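Local coordinates for malonate decarboxylase subunit alpha (Acinetobacter baumannii ATCC 17978, PDB 6MPR), which probably acts as the acyl-carrier-protein transferase component of malonate decarboxylase, exchanging carrier-bound acetyl for malonyl before carbon dioxide is released, at residues Pro282-Gly285 against Glu286-Gly289; Gln370-Gly373 against Met374-Ser378; Ala499-Gly502 against Val503-Ile506. One frame throughout, in Å; residues are numbered along the deposited sequence.

Overall arrangement
All three contacts are local, but they differ in place and chemistry. Contact 1 closes the C-terminal end of helix 272-287 at the surface and mixes helical backbone bonds with a ring-methyl contact and a bridging water. Contact 2 is a largely buried hairpin, held by its own backbone and one aspartate carboxylate. Contact 3, also mostly buried, is a tight turn leading into helix 505-508, fixed by a threonine hydroxyl. Contacts 2 and 3 are neighbours, centres about 13 Å apart, and meet where CD1 of Ile506 packs on the backbone of Asp372 and Gly373. Contact 1 stands alone, its centre about 30 Å or more from theirs.

Contact 1 (Pro282-Gly285 against Glu286-Gly289); sequences PTYG and ESLG
Tyr284 and Leu288, one turn apart, form the apolar side of the C-terminal end of helix 272-287, which finishes in a Schellman motif at Gly289. CD1 of Leu288 lies over one face of the phenol ring in a CH-pi contact, 4.0 Å from the centroid of the Tyr284 ring and displaced toward its rim. The nearest ring atom is CE2 of Tyr284, 3.6 Å from CD1 of Leu288. With CG of Tyr284 opposite the backbone N and beside the carbonyl carbon (chi1 180°), the ring can meet the leucine of the following turn.

The polar side centres on the carbonyl of Tyr284, whose O accepts two bonds. Ser287 OG donates to Tyr284 O at 2.7 Å, coming in well bent from the carbonyl direction (C=O...OG 124°), while Leu288 N donates to the same oxygen at 3.2 Å from a straighter approach (155°). Leu288 N also makes a weak bond to Gly285 O, so the helix is already tightening here. One residue earlier an ordinary i to i+4 bond runs from Ser287 N to Thr283 O at 2.9 Å, just past a wider pi-type turn at 282-285. Gly289 then takes a positive phi, and its N returns to Glu286 O at 3.0 Å.

Further out, the aromatic side rests on helix 244-261: Tyr284 touches Met251 and Arg255, and Leu288 touches Arg255 and Glu259. Thr283 OG1 is bonded to Leu541 O, tying the turn to a distant part of the chain. The helix itself is the crossover of a beta-alpha-beta unit between strands 265-268 and 297-299. On its Glu286 side, a water donates to Glu286 OE2 at 3.1 Å and, more weakly, to Pro282 O.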
ATOM      1  N   PRO A 282     -19.804   3.159  24.087  1.00 17.13           N
ATOM      2  CA  PRO A 282     -20.915   2.386  24.663  1.00 17.24           C
ATOM      3  C   PRO A 282     -21.779   3.166  25.637  1.00 17.93           C
ATOM      4  O   PRO A 282     -22.784   2.623  26.116  1.00 16.42           O
ATOM      5  CB  PRO A 282     -20.199   1.225  25.386  1.00 23.06           C
ATOM      6  CG  PRO A 282     -18.795   1.215  24.829  1.00 15.33           C
ATOM      7  CD  PRO A 282     -18.502   2.645  24.548  1.00 16.57           C
ATOM      8  N   THR A 283     -21.421   4.406  25.964  1.00 17.16           N
ATOM      9  CA  THR A 283     -22.212   5.235  26.869  1.00 18.46           C
ATOM     10  C   THR A 283     -22.773   6.434  26.115  1.00 17.91           C
ATOM     11  O   THR A 283     -23.967   6.473  25.814  1.00 17.91           O
ATOM     12  CB  THR A 283     -21.373   5.692  28.064  1.00 19.97           C
ATOM     13  OG1 THR A 283     -20.179   6.323  27.586  1.00 17.40           O
ATOM     14  CG2 THR A 283     -20.995   4.509  28.946  1.00 20.68           C
ATOM     15  N   TYR A 284     -21.933   7.409  25.775  1.00 19.48           N
ATOM     16  CA  TYR A 284     -22.406   8.557  25.010  1.00 20.10           C
ATOM     17  C   TYR A 284     -22.883   8.139  23.622  1.00 20.52           C
ATOM     18  O   TYR A 284     -23.935   8.590  23.154  1.00 22.45           O
ATOM     19  CB  TYR A 284     -21.294   9.595  24.916  1.00 20.66           C
ATOM     20  CG  TYR A 284     -21.664  10.834  24.144  1.00 15.46           C
ATOM     21  CD1 TYR A 284     -22.654  11.689  24.608  1.00 16.22           C
ATOM     22  CD2 TYR A 284     -20.993  11.170  22.970  1.00 20.25           C
ATOM     23  CE1 TYR A 284     -22.982  12.845  23.906  1.00 19.93           C
ATOM     24  CE2 TYR A 284     -21.313  12.321  22.262  1.00 18.29           C
ATOM     25  CZ  TYR A 284     -22.309  13.149  22.733  1.00 21.63           C
ATOM     26  OH  TYR A 284     -22.625  14.292  22.029  1.00 20.84           O
ATOM     27  N   GLY A 285     -22.134   7.260  22.954  1.00 18.19           N
ATOM     28  CA  GLY A 285     -22.571   6.791  21.653  1.00 15.54           C
ATOM     29  C   GLY A 285     -23.898   6.065  21.723  1.00 16.72           C
ATOM     30  O   GLY A 285     -24.760   6.248  20.863  1.00 19.40           O
ATOM     31  N   GLU A 286     -24.084   5.246  22.763  1.00 18.73           N
ATOM     32  CA  GLU A 286     -25.354   4.545  22.955  1.00 18.79           C
ATOM     33  C   GLU A 286     -26.503   5.518  23.193  1.00 23.27           C
ATOM     34  O   GLU A 286     -27.613   5.319  22.683  1.00 21.27           O
ATOM     35  CB  GLU A 286     -25.226   3.566  24.124  1.00 20.34           C
ATOM     36  CG  GLU A 286     -26.522   2.892  24.554  1.00 22.00           C
ATOM     37  CD  GLU A 286     -27.112   2.008  23.484  1.00 33.14           C
ATOM     38  OE1 GLU A 286     -28.347   1.799  23.526  1.00 35.68           O
ATOM     39  OE2 GLU A 286     -26.357   1.524  22.607  1.00 23.43           O
ATOM     40  N   SER A 287     -26.257   6.578  23.963  1.00 18.63           N
ATOM     41  CA  SER A 287     -27.285   7.581  24.213  1.00 20.50           C
ATOM     42  C   SER A 287     -27.721   8.309  22.943  1.00 19.48           C
ATOM     43  O   SER A 287     -28.851   8.813  22.892  1.00 22.15           O
ATOM     44  CB  SER A 287     -26.779   8.594  25.244  1.00 23.24           C
ATOM     45  OG  SER A 287     -25.949   9.559  24.620  1.00 24.12           O
ATOM     46  N   LEU A 288     -26.867   8.363  21.920  1.00 21.09           N
ATOM     47  CA  LEU A 288     -27.188   8.949  20.623  1.00 17.55           C
ATOM     48  C   LEU A 288     -27.810   7.942  19.660  1.00 21.33           C
ATOM     49  O   LEU A 288     -28.136   8.312  18.524  1.00 22.90           O
ATOM     50  CB  LEU A 288     -25.921   9.557  19.985  1.00 15.72           C
ATOM     51  CG  LEU A 288     -25.235  10.683  20.770  1.00 19.86           C
ATOM     52  CD1 LEU A 288     -23.934  11.099  20.095  1.00 21.46           C
ATOM     53  CD2 LEU A 288     -26.174  11.883  20.942  1.00 26.10           C
ATOM     54  N   GLY A 289     -27.968   6.685  20.085  1.00 16.14           N
ATOM     55  CA  GLY A 289     -28.565   5.657  19.249  1.00 24.10           C
ATOM     56  C   GLY A 289     -27.688   5.177  18.113  1.00 25.80           C
ATOM     57  O   GLY A 289     -28.210   4.726  17.086  1.00 24.24           O
TER
HETATM   58  O   HOH W   1     -23.718   0.417  23.735  1.00 27.65           O

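Contact 2 (Gln370-Gly373 against Met374-Ser378); sequences QVDG and MGHSS
Gln370 and Ser378 form an antiparallel hydrogen-bonded pair, Val371 and Ser377 the non-hydrogen-bonded pair next to it, and the chain reverses between them through a type I turn from Asp372 to Gly375 followed by a G1 bulge. Gly375 N bonds to Asp372 O, and Asp372 N to His376 O, both at 2.9 Å. Gly375 holds the positive phi (90°) that this bulge needs.

The side chain of Asp372 braces the loop from within. Its CG sits between the backbone N and the carbonyl carbon (chi1 76°), which folds the carboxylate back over the turn, where OD1 accepts from Met374 N at 3.0 Å in an Asx turn. His376 N also donates to Asp372 OD1, again at 3.0 Å, and the two N-H groups come from opposite faces of the carboxylate plane. The other oxygen, Asp372 OD2, lies at the edge of the imidazole, 3.5 Å from His376 CD2, with the two planes turned 54° apart. Elsewhere on the hairpin, Val371 CG1 rests on Gly375 CA at 3.8 Å.

Backbone bonds extend the hairpin on both flanks, from Val371 to Thr444 and Val446 and from Ser377 to Ile467, while His376 ND1 is bonded to Gly469 N. Leu423 of the second subunit packs on Asp372 and His376, placing the loop at the dimer interface. The hairpin follows strand 363-366; Gln370 OE1 takes the N-H of Asp450 at the start of helix 450-458, and Arg493 of helix 490-499 donates to Met374 O.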
ATOM      1  N   GLN A 370       2.888  19.952  17.075  1.00 15.49           N
ATOM      2  CA  GLN A 370       2.855  21.301  16.524  1.00 16.99           C
ATOM      3  C   GLN A 370       1.991  21.357  15.271  1.00 12.21           C
ATOM      4  O   GLN A 370       1.969  20.417  14.478  1.00 11.69           O
ATOM      5  CB  GLN A 370       4.258  21.800  16.187  1.00 16.85           C
ATOM      6  CG  GLN A 370       5.100  22.164  17.404  1.00 18.29           C
ATOM      7  CD  GLN A 370       6.333  22.958  17.017  1.00 13.67           C
ATOM      8  OE1 GLN A 370       6.794  22.879  15.876  1.00 14.86           O
ATOM      9  NE2 GLN A 370       6.843  23.761  17.947  1.00 14.30           N
ATOM     10  N   VAL A 371       1.271  22.463  15.121  1.00 17.88           N
ATOM     11  CA  VAL A 371       0.397  22.734  13.983  1.00 15.56           C
ATOM     12  C   VAL A 371       0.580  24.207  13.652  1.00 15.42           C
ATOM     13  O   VAL A 371       0.509  25.048  14.551  1.00 15.70           O
ATOM     14  CB  VAL A 371      -1.081  22.431  14.302  1.00 17.70           C
ATOM     15  CG1 VAL A 371      -1.997  22.745  13.112  1.00 12.58           C
ATOM     16  CG2 VAL A 371      -1.248  20.977  14.725  1.00 16.89           C
ATOM     17  N   ASP A 372       0.837  24.530  12.386  1.00 15.61           N
ATOM     18  CA  ASP A 372       0.988  25.932  12.030  1.00 16.58           C
ATOM     19  C   ASP A 372      -0.315  26.480  11.431  1.00 17.41           C
ATOM     20  O   ASP A 372      -1.349  25.804  11.393  1.00 14.72           O
ATOM     21  CB  ASP A 372       2.216  26.142  11.129  1.00 18.15           C
ATOM     22  CG  ASP A 372       2.009  25.714   9.679  1.00 20.28           C
ATOM     23  OD1 ASP A 372       0.906  25.297   9.288  1.00 15.62           O
ATOM     24  OD2 ASP A 372       2.992  25.835   8.909  1.00 17.12           O
ATOM     25  N   GLY A 373      -0.267  27.742  10.991  1.00 20.58           N
ATOM     26  CA  GLY A 373      -1.469  28.454  10.568  1.00 18.96           C
ATOM     27  C   GLY A 373      -2.122  27.908   9.311  1.00 22.74           C
ATOM     28  O   GLY A 373      -3.283  28.240   9.030  1.00 19.94           O
ATOM     29  N   MET A 374      -1.395  27.108   8.538  1.00 18.84           N
ATOM     30  CA  MET A 374      -1.915  26.406   7.376  1.00 17.33           C
ATOM     31  C   MET A 374      -2.390  24.998   7.714  1.00 19.76           C
ATOM     32  O   MET A 374      -2.913  24.303   6.836  1.00 14.95           O
ATOM     33  CB  MET A 374      -0.845  26.332   6.278  1.00 22.61           C
ATOM     34  CG  MET A 374      -0.546  27.663   5.599  1.00 34.41           C
ATOM     35  SD  MET A 374      -1.954  28.168   4.598  1.00 48.00           S
ATOM     36  CE  MET A 374      -1.966  26.881   3.348  1.00 45.89           C
ATOM     37  N   GLY A 375      -2.215  24.559   8.959  1.00 14.33           N
ATOM     38  CA  GLY A 375      -2.539  23.201   9.331  1.00 12.63           C
ATOM     39  C   GLY A 375      -1.414  22.200   9.173  1.00 12.07           C
ATOM     40  O   GLY A 375      -1.629  21.018   9.451  1.00 11.51           O
ATOM     41  N   HIS A 376      -0.223  22.620   8.723  1.00 13.30           N
ATOM     42  CA  HIS A 376       0.895  21.678   8.653  1.00 11.81           C
ATOM     43  C   HIS A 376       1.224  21.189  10.054  1.00 11.66           C
ATOM     44  O   HIS A 376       1.298  21.976  10.996  1.00 12.01           O
ATOM     45  CB  HIS A 376       2.124  22.324   8.019  1.00 12.20           C
ATOM     46  CG  HIS A 376       1.907  22.815   6.619  1.00 19.28           C
ATOM     47  ND1 HIS A 376       1.218  22.094   5.670  1.00 14.69           N
ATOM     48  CD2 HIS A 376       2.314  23.953   6.005  1.00 17.79           C
ATOM     49  CE1 HIS A 376       1.197  22.769   4.532  1.00 13.97           C
ATOM     50  NE2 HIS A 376       1.857  23.903   4.710  1.00 17.89           N
ATOM     51  N   SER A 377       1.436  19.891  10.186  1.00 11.20           N
ATOM     52  CA  SER A 377       1.520  19.246  11.488  0.53 14.36           C
ATOM     53  C   SER A 377       2.802  18.430  11.588  1.00 14.82           C
ATOM     54  O   SER A 377       3.176  17.725  10.651  1.00 15.02           O
ATOM     55  CB  SER A 377       0.302  18.345  11.732  0.53 16.10           C
ATOM     56  OG  SER A 377      -0.911  19.092  11.731  0.53 17.59           O
ATOM     57  N   SER A 378       3.486  18.538  12.729  1.00 13.34           N
ATOM     58  CA  SER A 378       4.681  17.734  12.930  1.00 10.74           C
ATOM     59  C   SER A 378       4.904  17.511  14.419  1.00 15.86           C
ATOM     60  O   SER A 378       4.442  18.292  15.262  1.00 12.56           O
ATOM     61  CB  SER A 378       5.910  18.402  12.301  1.00 15.69           C
ATOM     62  OG  SER A 378       7.072  17.644  12.561  1.00 17.00           O
TER

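Contact 3 (Ala499-Gly502 against Val503-Ile506); sequences AVAG and VTSI
A type II' turn from Ala501 to Thr504 links helix 490-499 to the short helix 505-508, and Thr504, its last residue, is also the N-cap of that second helix. The carbonyl of Ala501 is the meeting point. Thr504 OG1 donates to Ala501 O at 2.8 Å, a short bond approaching from a tilt of 30° off the carbonyl plane. The backbone bond that closes the turn, Thr504 N to Ala501 O, is weak at 3.4 Å, so the hydroxyl supplies the firmer grip. With chi1 near 65°, OG1 sits between its own backbone N and carbonyl carbon and turns back toward Ala501, whose CB it meets at 3.6 Å. CG2 of Thr504 lies close to the same carbonyl, 3.4 Å from Ala501 O.

Gly502 takes the second place of the turn, where its positive phi (64°) suits a residue without a side chain. Before it, CB of Ala501 faces CG2 of Ile506 at 4.3 Å, a loose apolar contact. Phe445 packs against both Ala501 and Thr504, and Phe437 also touches the threonine.

Thr504 OG1 gives its proton to Ala501 O and, through a lone pair, accepts from Gly507 N in the first turn of the helix. One hydroxyl therefore fastens the turn and caps the helix, and accepting from Gly507 N probably makes it a somewhat better donor to Ala501 O.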
ATOM      1  N   ALA A 499     -10.083  30.066  15.087  1.00 21.52           N
ATOM      2  CA  ALA A 499     -11.285  30.040  15.921  1.00 19.21           C
ATOM      3  C   ALA A 499     -11.252  28.942  16.987  1.00 21.27           C
ATOM      4  O   ALA A 499     -11.929  29.066  18.018  1.00 23.50           O
ATOM      5  CB  ALA A 499     -12.523  29.855  15.042  1.00 23.60           C
ATOM      6  N   VAL A 500     -10.517  27.861  16.762  1.00 17.14           N
ATOM      7  CA  VAL A 500     -10.458  26.762  17.719  1.00 19.02           C
ATOM      8  C   VAL A 500      -9.072  26.642  18.352  1.00 19.75           C
ATOM      9  O   VAL A 500      -8.763  25.635  18.964  1.00 18.06           O
ATOM     10  CB  VAL A 500     -10.897  25.428  17.083  1.00 15.65           C
ATOM     11  CG1 VAL A 500     -12.297  25.554  16.501  1.00 15.03           C
ATOM     12  CG2 VAL A 500      -9.906  24.975  16.006  1.00 16.79           C
ATOM     13  N   ALA A 501      -8.242  27.678  18.261  1.00 20.09           N
ATOM     14  CA  ALA A 501      -6.878  27.587  18.752  1.00 16.05           C
ATOM     15  C   ALA A 501      -6.679  28.190  20.144  1.00 18.28           C
ATOM     16  O   ALA A 501      -5.536  28.305  20.592  1.00 20.35           O
ATOM     17  CB  ALA A 501      -5.920  28.230  17.747  1.00 20.23           C
ATOM     18  N   GLY A 502      -7.753  28.558  20.842  1.00 22.20           N
ATOM     19  CA  GLY A 502      -7.611  28.986  22.227  1.00 21.51           C
ATOM     20  C   GLY A 502      -6.781  30.253  22.368  1.00 20.55           C
ATOM     21  O   GLY A 502      -6.911  31.195  21.581  1.00 22.08           O
ATOM     22  N   VAL A 503      -5.927  30.293  23.389  1.00 26.66           N
ATOM     23  CA  VAL A 503      -5.116  31.482  23.650  1.00 25.36           C
ATOM     24  C   VAL A 503      -3.661  31.281  23.217  1.00 23.68           C
ATOM     25  O   VAL A 503      -2.775  31.999  23.688  1.00 27.18           O
ATOM     26  CB  VAL A 503      -5.207  31.939  25.117  1.00 20.40           C
ATOM     27  CG1 VAL A 503      -6.638  32.317  25.476  1.00 24.12           C
ATOM     28  CG2 VAL A 503      -4.686  30.867  26.064  1.00 30.02           C
ATOM     29  N   THR A 504      -3.398  30.329  22.316  1.00 20.82           N
ATOM     30  CA  THR A 504      -2.134  30.332  21.583  1.00 18.97           C
ATOM     31  C   THR A 504      -2.019  31.623  20.769  1.00 22.92           C
ATOM     32  O   THR A 504      -2.961  32.409  20.678  1.00 24.72           O
ATOM     33  CB  THR A 504      -2.044  29.137  20.635  1.00 20.01           C
ATOM     34  OG1 THR A 504      -3.057  29.254  19.627  1.00 21.36           O
ATOM     35  CG2 THR A 504      -2.228  27.828  21.383  1.00 17.85           C
ATOM     36  N   SER A 505      -0.845  31.839  20.159  1.00 21.28           N
ATOM     37  CA  SER A 505      -0.663  33.064  19.382  1.00 30.09           C
ATOM     38  C   SER A 505      -1.668  33.135  18.237  1.00 29.27           C
ATOM     39  O   SER A 505      -2.261  34.192  17.984  1.00 28.03           O
ATOM     40  CB  SER A 505       0.778  33.164  18.865  1.00 33.92           C
ATOM     41  OG  SER A 505       1.076  32.123  17.953  1.00 42.12           O
ATOM     42  N   ILE A 506      -1.909  32.007  17.572  1.00 30.27           N
ATOM     43  CA  ILE A 506      -2.908  31.958  16.510  1.00 31.51           C
ATOM     44  C   ILE A 506      -4.312  32.192  17.070  1.00 29.51           C
ATOM     45  O   ILE A 506      -5.096  32.963  16.508  1.00 25.35           O
ATOM     46  CB  ILE A 506      -2.786  30.621  15.758  1.00 29.09           C
ATOM     47  CG1 ILE A 506      -1.407  30.540  15.086  1.00 35.84           C
ATOM     48  CG2 ILE A 506      -3.903  30.462  14.731  1.00 33.31           C
ATOM     49  CD1 ILE A 506      -1.107  29.209  14.403  1.00 23.55           C
TER